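Beta-glucosidase (PDB 6JXG) probably hydrolyses terminal, non-reducing beta-D-glucosyl residues with release of beta-D-glucose, as a family 3 glycoside hydrolase of cellulose degradation. Local coordinates at residues A[205-209]-A[210-214]; A[276-279]-A[280-284]. All coordinates share one frame; numbering follows the deposited sequence.

Contact 1 of 2, residues A[205-209]-A[210-214]. With NAG (2-acetamido-2-deoxy-beta-D-glucopyranose), chain D.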
ATOM      1  N   ASN A 205       2.691  -6.852 -22.075  1.00 15.07           N
ATOM      2  CA  ASN A 205       2.753  -7.738 -23.251  1.00 13.74           C
ATOM      3  C   ASN A 205       2.837  -6.910 -24.508  1.00 14.07           C
ATOM      4  O   ASN A 205       2.236  -7.257 -25.535  1.00 14.07           O
ATOM      5  CB  ASN A 205       1.587  -8.720 -23.299  1.00 15.50           C
ATOM      6  CG  ASN A 205       1.831  -9.961 -22.426  1.00 17.32           C
ATOM      7  OD1 ASN A 205       2.763 -10.014 -21.619  1.00 17.49           O
ATOM      8  ND2 ASN A 205       0.965 -10.910 -22.551  1.00 18.42           N
ATOM      9  N   GLU A 206       3.638  -5.880 -24.402  1.00 12.87           N
ATOM     10  CA  GLU A 206       4.023  -4.957 -25.495  1.00 14.38           C
ATOM     11  C   GLU A 206       3.010  -3.945 -25.968  1.00 14.48           C
ATOM     12  O   GLU A 206       3.276  -3.199 -26.924  1.00 14.00           O
ATOM     13  CB  GLU A 206       4.685  -5.720 -26.676  1.00 15.88           C
ATOM     14  CG  GLU A 206       5.878  -6.586 -26.254  1.00 16.88           C
ATOM     15  CD  GLU A 206       7.094  -5.823 -25.747  1.00 15.90           C
ATOM     16  OE1 GLU A 206       7.866  -6.471 -24.989  1.00 17.34           O
ATOM     17  OE2 GLU A 206       7.313  -4.616 -26.101  1.00 15.79           O
ATOM     18  N   THR A 207       1.879  -3.842 -25.277  1.00 14.10           N
ATOM     19  CA  THR A 207       0.889  -2.803 -25.561  1.00 13.94           C
ATOM     20  C   THR A 207       0.599  -1.975 -24.288  1.00 12.25           C
ATOM     21  O   THR A 207       0.297  -2.538 -23.195  1.00 12.74           O
ATOM     22  CB  THR A 207      -0.428  -3.448 -26.069  1.00 13.44           C
ATOM     23  OG1 THR A 207      -0.174  -4.115 -27.301  1.00 11.71           O
ATOM     24  CG2 THR A 207      -1.516  -2.409 -26.261  1.00 14.23           C
ATOM     25  N   TYR A 208       0.667  -0.659 -24.410  1.00 13.46           N
ATOM     26  CA  TYR A 208       0.369   0.265 -23.270  1.00 12.87           C
ATOM     27  C   TYR A 208      -0.898  -0.190 -22.553  1.00 12.16           C
ATOM     28  O   TYR A 208      -1.930  -0.492 -23.202  1.00 12.58           O
ATOM     29  CB  TYR A 208       0.194   1.698 -23.787  1.00 14.49           C
ATOM     30  CG  TYR A 208       1.500   2.383 -24.044  1.00 15.13           C
ATOM     31  CD1 TYR A 208       1.899   2.760 -25.327  1.00 15.25           C
ATOM     32  CD2 TYR A 208       2.387   2.559 -22.981  1.00 14.43           C
ATOM     33  CE1 TYR A 208       3.150   3.370 -25.508  1.00 16.76           C
ATOM     34  CE2 TYR A 208       3.624   3.143 -23.155  1.00 15.33           C
ATOM     35  CZ  TYR A 208       4.014   3.521 -24.422  1.00 16.27           C
ATOM     36  OH  TYR A 208       5.251   4.151 -24.530  1.00 17.85           O
ATOM     37  N   ALA A 209      -0.838  -0.215 -21.226  1.00 11.94           N
ATOM     38  CA  ALA A 209      -1.940  -0.684 -20.398  1.00 12.10           C
ATOM     39  C   ALA A 209      -3.272   0.002 -20.716  1.00 11.80           C
ATOM     40  O   ALA A 209      -4.314  -0.657 -20.821  1.00 12.70           O
ATOM     41  CB  ALA A 209      -1.574  -0.539 -18.933  1.00 11.42           C
ATOM     42  N   CYS A 210      -3.252   1.313 -20.956  1.00 13.16           N
ATOM     43  CA  CYS A 210      -4.498   2.065 -21.261  1.00 13.78           C
ATOM     44  C   CYS A 210      -4.988   1.882 -22.715  1.00 14.48           C
ATOM     45  O   CYS A 210      -6.086   2.388 -23.101  1.00 15.83           O
ATOM     46  CB  CYS A 210      -4.301   3.541 -20.879  1.00 15.20           C
ATOM     47  SG  CYS A 210      -4.099   3.728 -19.036  1.00 15.33           S
ATOM     48  N   GLU A 211      -4.243   1.099 -23.489  1.00 13.26           N
ATOM     49  CA  GLU A 211      -4.551   0.742 -24.888  1.00 13.05           C
ATOM     50  C   GLU A 211      -4.716  -0.722 -25.082  1.00 13.01           C
ATOM     51  O   GLU A 211      -4.840  -1.213 -26.173  1.00 12.76           O
ATOM     52  CB  GLU A 211      -3.399   1.169 -25.728  1.00 13.90           C
ATOM     53  CG  GLU A 211      -3.025   2.632 -25.660  1.00 14.06           C
ATOM     54  CD  GLU A 211      -3.905   3.579 -26.505  1.00 15.67           C
ATOM     55  OE1 GLU A 211      -4.348   3.223 -27.654  1.00 14.31           O
ATOM     56  OE2 GLU A 211      -4.179   4.706 -26.036  1.00 13.60           O
ATOM     57  N   ASN A 212      -4.722  -1.464 -23.983  1.00 15.02           N
ATOM     58  CA  ASN A 212      -4.648  -2.923 -23.982  1.00 13.98           C
ATOM     59  C   ASN A 212      -5.991  -3.507 -23.694  1.00 14.11           C
ATOM     60  O   ASN A 212      -6.606  -3.248 -22.642  1.00 12.29           O
ATOM     61  CB  ASN A 212      -3.637  -3.384 -22.873  1.00 13.02           C
ATOM     62  CG  ASN A 212      -3.257  -4.822 -23.001  1.00 13.81           C
ATOM     63  OD1 ASN A 212      -4.139  -5.734 -23.121  1.00 11.88           O
ATOM     64  ND2 ASN A 212      -1.961  -5.065 -23.068  1.00 12.95           N
ATOM     65  N   ASN A 213      -6.435  -4.408 -24.581  1.00 14.81           N
ATOM     66  CA  ASN A 213      -7.746  -4.980 -24.445  1.00 16.03           C
ATOM     67  C   ASN A 213      -7.942  -5.765 -23.151  1.00 13.63           C
ATOM     68  O   ASN A 213      -9.047  -6.130 -22.874  1.00 12.98           O
ATOM     69  CB  ASN A 213      -8.082  -5.932 -25.617  1.00 19.21           C
ATOM     70  CG  ASN A 213      -8.328  -5.190 -26.931  1.00 24.58           C
ATOM     71  OD1 ASN A 213      -8.339  -3.975 -27.033  1.00 23.72           O
ATOM     72  ND2 ASN A 213      -8.491  -5.955 -27.961  1.00 34.70           N
ATOM     73  N   PHE A 214      -6.888  -6.054 -22.394  1.00 12.60           N
ATOM     74  CA  PHE A 214      -7.072  -6.661 -21.064  1.00 12.68           C
ATOM     75  C   PHE A 214      -7.908  -5.905 -20.055  1.00 12.42           C
ATOM     76  O   PHE A 214      -8.399  -6.472 -19.074  1.00 14.00           O
ATOM     77  CB  PHE A 214      -5.775  -7.191 -20.505  1.00 12.57           C
ATOM     78  CG  PHE A 214      -4.847  -6.217 -19.832  1.00 12.21           C
ATOM     79  CD1 PHE A 214      -3.826  -6.754 -19.045  1.00 12.34           C
ATOM     80  CD2 PHE A 214      -4.895  -4.852 -20.009  1.00 12.15           C
ATOM     81  CE1 PHE A 214      -2.848  -5.927 -18.462  1.00 12.57           C
ATOM     82  CE2 PHE A 214      -3.934  -4.027 -19.417  1.00 12.88           C
ATOM     83  CZ  PHE A 214      -2.921  -4.549 -18.623  1.00 13.49           C
TER
HETATM   84  C1  NAG D 803       1.041 -12.150 -21.856  1.00 25.32           C
HETATM   85  C2  NAG D 803      -0.369 -12.745 -21.837  1.00 27.35           C
HETATM   86  C3  NAG D 803      -0.202 -14.178 -21.380  1.00 33.87           C
HETATM   87  C4  NAG D 803       0.700 -14.853 -22.380  1.00 33.73           C
HETATM   88  C5  NAG D 803       2.044 -14.262 -21.991  1.00 37.35           C
HETATM   89  C6  NAG D 803       3.164 -15.097 -22.574  1.00 40.00           C
HETATM   90  C7  NAG D 803      -2.407 -11.311 -21.448  1.00 31.84           C
HETATM   91  C8  NAG D 803      -2.502 -10.789 -22.825  1.00 29.44           C
HETATM   92  N2  NAG D 803      -1.421 -12.144 -21.019  1.00 28.73           N
HETATM   93  O3  NAG D 803      -1.449 -14.795 -21.386  1.00 34.20           O
HETATM   94  O4  NAG D 803       0.539 -16.216 -22.301  1.00 37.28           O
HETATM   95  O5  NAG D 803       1.920 -12.971 -22.615  1.00 29.18           O
HETATM   96  O6  NAG D 803       2.967 -14.890 -23.957  1.00 38.65           O
HETATM   97  O7  NAG D 803      -3.260 -10.849 -20.667  1.00 44.77           O

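Contact 2 of 2, residues A[276-279]-A[280-284]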
ATOM      1  N   VAL A 276     -15.029   3.512 -33.741  1.00 16.13           N
ATOM      2  CA  VAL A 276     -15.483   3.248 -32.352  1.00 15.25           C
ATOM      3  C   VAL A 276     -17.018   3.183 -32.387  1.00 15.99           C
ATOM      4  O   VAL A 276     -17.662   4.051 -32.917  1.00 17.58           O
ATOM      5  CB  VAL A 276     -15.079   4.379 -31.385  1.00 14.21           C
ATOM      6  CG1 VAL A 276     -15.630   4.141 -30.007  1.00 16.15           C
ATOM      7  CG2 VAL A 276     -13.526   4.471 -31.255  1.00 15.85           C
ATOM      8  N   ALA A 277     -17.586   2.183 -31.768  1.00 15.94           N
ATOM      9  CA  ALA A 277     -19.010   2.062 -31.674  1.00 15.94           C
ATOM     10  C   ALA A 277     -19.628   3.027 -30.677  1.00 16.73           C
ATOM     11  O   ALA A 277     -19.086   3.267 -29.601  1.00 13.75           O
ATOM     12  CB  ALA A 277     -19.364   0.679 -31.276  1.00 17.82           C
ATOM     13  N   GLN A 278     -20.746   3.617 -31.066  1.00 15.13           N
ATOM     14  CA  GLN A 278     -21.572   4.375 -30.108  1.00 16.79           C
ATOM     15  C   GLN A 278     -21.775   3.608 -28.815  1.00 15.55           C
ATOM     16  O   GLN A 278     -21.726   4.217 -27.761  1.00 14.81           O
ATOM     17  CB  GLN A 278     -22.963   4.654 -30.695  1.00 18.01           C
ATOM     18  CG  GLN A 278     -23.929   5.447 -29.765  1.00 18.55           C
ATOM     19  CD  GLN A 278     -23.426   6.853 -29.538  1.00 18.79           C
ATOM     20  OE1 GLN A 278     -22.917   7.475 -30.458  1.00 18.88           O
ATOM     21  NE2 GLN A 278     -23.493   7.337 -28.302  1.00 18.04           N
ATOM     22  N   SER A 279     -22.006   2.294 -28.898  1.00 14.59           N
ATOM     23  CA  SER A 279     -22.215   1.473 -27.728  1.00 15.15           C
ATOM     24  C   SER A 279     -21.021   1.527 -26.726  1.00 14.68           C
ATOM     25  O   SER A 279     -21.204   1.367 -25.483  1.00 15.43           O
ATOM     26  CB  SER A 279     -22.472   0.040 -28.143  1.00 15.45           C
ATOM     27  OG  SER A 279     -21.302  -0.483 -28.756  1.00 15.10           O
ATOM     28  N   ARG A 280     -19.837   1.767 -27.258  1.00 14.53           N
ATOM     29  CA  ARG A 280     -18.626   1.815 -26.432  1.00 14.03           C
ATOM     30  C   ARG A 280     -18.654   3.089 -25.590  1.00 14.05           C
ATOM     31  O   ARG A 280     -18.476   3.059 -24.353  1.00 13.10           O
ATOM     32  CB  ARG A 280     -17.341   1.679 -27.280  1.00 12.82           C
ATOM     33  CG  ARG A 280     -16.006   1.665 -26.432  1.00 12.16           C
ATOM     34  CD  ARG A 280     -15.787   0.360 -25.654  1.00 11.47           C
ATOM     35  NE  ARG A 280     -16.297   0.456 -24.314  1.00 11.47           N
ATOM     36  CZ  ARG A 280     -15.703   1.191 -23.351  1.00 11.90           C
ATOM     37  NH1 ARG A 280     -14.538   1.766 -23.564  1.00 11.61           N
ATOM     38  NH2 ARG A 280     -16.257   1.288 -22.162  1.00 12.55           N
ATOM     39  N   LEU A 281     -18.936   4.209 -26.224  1.00 14.63           N
ATOM     40  CA  LEU A 281     -19.105   5.472 -25.412  1.00 14.81           C
ATOM     41  C   LEU A 281     -20.267   5.400 -24.382  1.00 15.13           C
ATOM     42  O   LEU A 281     -20.157   5.842 -23.226  1.00 12.30           O
ATOM     43  CB  LEU A 281     -19.298   6.701 -26.323  1.00 15.88           C
ATOM     44  CG  LEU A 281     -19.668   8.062 -25.744  1.00 15.53           C
ATOM     45  CD1 LEU A 281     -18.620   8.540 -24.743  1.00 15.40           C
ATOM     46  CD2 LEU A 281     -19.807   9.064 -26.868  1.00 17.20           C
ATOM     47  N   ASP A 282     -21.379   4.816 -24.801  1.00 14.27           N
ATOM     48  CA  ASP A 282     -22.514   4.619 -23.936  1.00 14.03           C
ATOM     49  C   ASP A 282     -22.099   3.767 -22.747  1.00 13.96           C
ATOM     50  O   ASP A 282     -22.505   4.064 -21.614  1.00 13.07           O
ATOM     51  CB  ASP A 282     -23.669   3.942 -24.673  1.00 15.38           C
ATOM     52  CG  ASP A 282     -24.348   4.881 -25.699  1.00 19.46           C
ATOM     53  OD1 ASP A 282     -24.062   6.090 -25.732  1.00 18.52           O
ATOM     54  OD2 ASP A 282     -25.234   4.397 -26.455  1.00 17.80           O
ATOM     55  N   ASP A 283     -21.285   2.750 -22.989  1.00 12.13           N
ATOM     56  CA  ASP A 283     -20.850   1.846 -21.940  1.00 13.32           C
ATOM     57  C   ASP A 283     -19.950   2.609 -20.961  1.00 12.61           C
ATOM     58  O   ASP A 283     -20.100   2.491 -19.770  1.00 12.94           O
ATOM     59  CB  ASP A 283     -20.111   0.656 -22.521  1.00 14.35           C
ATOM     60  CG  ASP A 283     -19.695  -0.321 -21.467  1.00 16.86           C
ATOM     61  OD1 ASP A 283     -20.569  -1.027 -20.951  1.00 17.47           O
ATOM     62  OD2 ASP A 283     -18.523  -0.335 -21.115  1.00 13.90           O
ATOM     63  N   MET A 284     -19.088   3.463 -21.473  1.00 12.76           N
ATOM     64  CA  MET A 284     -18.178   4.268 -20.636  1.00 10.73           C
ATOM     65  C   MET A 284     -18.951   5.134 -19.667  1.00 11.41           C
ATOM     66  O   MET A 284     -18.698   5.159 -18.483  1.00 11.06           O
ATOM     67  CB  MET A 284     -17.354   5.203 -21.504  1.00 11.24           C
ATOM     68  CG  MET A 284     -16.302   4.622 -22.383  1.00 11.66           C
ATOM     69  SD  MET A 284     -15.632   6.028 -23.366  1.00 13.22           S
ATOM     70  CE  MET A 284     -14.657   5.294 -24.608  1.00 12.22           C
TER

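Contact 1 of 2, residues A[205-209]-A[210-214]
Asn212 and Thr207 face each other across the short turn that carries the chain from strand 207-208 toward helix 214-222. The side chain of Asn212 spans the turn with both ends of its amide. On one end Asn212 ND2 reaches Thr207 O in a straight but weak hydrogen bond of 3.4 Å; on the other, Asn212 OD1 accepts from Phe214 N at 2.9 Å, the donor tilted only 17° from the amide carbonyl plane. A leucine in place of Asn212 would probably leave Phe214 N without its cap and Thr207 O without its amide partner. With CG anti to the backbone N (chi1 -167°), the Asn212 amide swings back over the turn, and ND2 comes to lie above one face of the Phe214 ring, 4.2 Å from its plane and offset toward the rim. The buried side is close-packed: the same ring turns its edge to Ala209, with Phe214 CE2 3.7 Å from Ala209 O, and Phe204 and Phe157 meet it from neighbouring strands. Within the turn itself, Glu211 N donates to Tyr208 O (2.8 Å) and Asn212 N to Ala209 O, while the disulfide from Cys210 to Cys199 ties the turn to strand 196-199. Tyr208 CB touches Glu211 CG at 3.8 Å, and both side chains are anchored at their polar ends, Tyr208 by Asp167 and Glu211 by Thr238 and His237. The outer side is looser: partly exposed Thr207 rests CG2 on Glu211 O, and Asn205 ND2 carries the N-linked glycan. The whole is a strand-to-helix turn of the family 3 N-terminal domain, with Asn212 OD1 capping the helix start.

Contact 2 of 2, residues A[276-279]-A[280-284]
Gln278 extends CG anti to its backbone N and then bends at chi2 (66°), which carries its amide forward along the helix toward Asp282, whose carboxylate lies beside its own backbone N (chi1 -71°). The two side chains cross one turn apart, and Gln278 NE2 donates to Asp282 OD1 at 2.9 Å. The bond lies in the amide plane of Gln278 but reaches the oxygen from above the carboxylate plane, the two flat groups being turned 55° against each other. The same pair is joined through the backbone, Asp282 N donating to Gln278 O (3.0 Å). Both side-chain atoms have further partners: NE2 also donates to Asn22, and OD1 forms a salt bridge with Lys25, whose positive charge would be expected to favour the ionised carboxylate. Round the helix, Arg280 NH2 forms a salt bridge with Asp283 OD2 at 3.0 Å, within the guanidinium plane and on the anti lone pair of that oxygen. Asp283 OD2 is shared with Arg287, while Asp248 makes a second salt bridge to the Arg280 guanidinium and the carbonyls of Ala243 and Leu247 accept hydrogen bonds from it. Ala277 takes the N-cap position, its O accepting from Arg280 N at 2.9 Å, while Val276 CG1 packs 4.1 Å from Arg280 CB. These are the first two turns of helix 278-294, with side-chain bonds bridging residues three and four apart. Leu281 and Met284 turn to the buried side: Leu281 touches helices 22-29 and 265-272, and Met284 touches helices 22-29 and 239-245, the latter also packed against Val276.

Contacts 1 and 2 follow one another along the chain within the family 3 N-terminal region, on the same side of the molecule, with centres about 19 Å apart and no touch between them. Each brings the chain into a helix, but from different settings. Contact 1 is the more buried of the two, though only partly so, and relies on an uncharged amide, an aromatic ring and a disulfide beside the strands; contact 2 lies farther from the chain's centre, with a charged network along its helix and apolar side chains beneath. Helix 239-245 borders both, touching Glu211 in the first and Val276 and Met284 in the second. Glycan sites lie near each: one belongs to 205-209 itself, another is close to Val276.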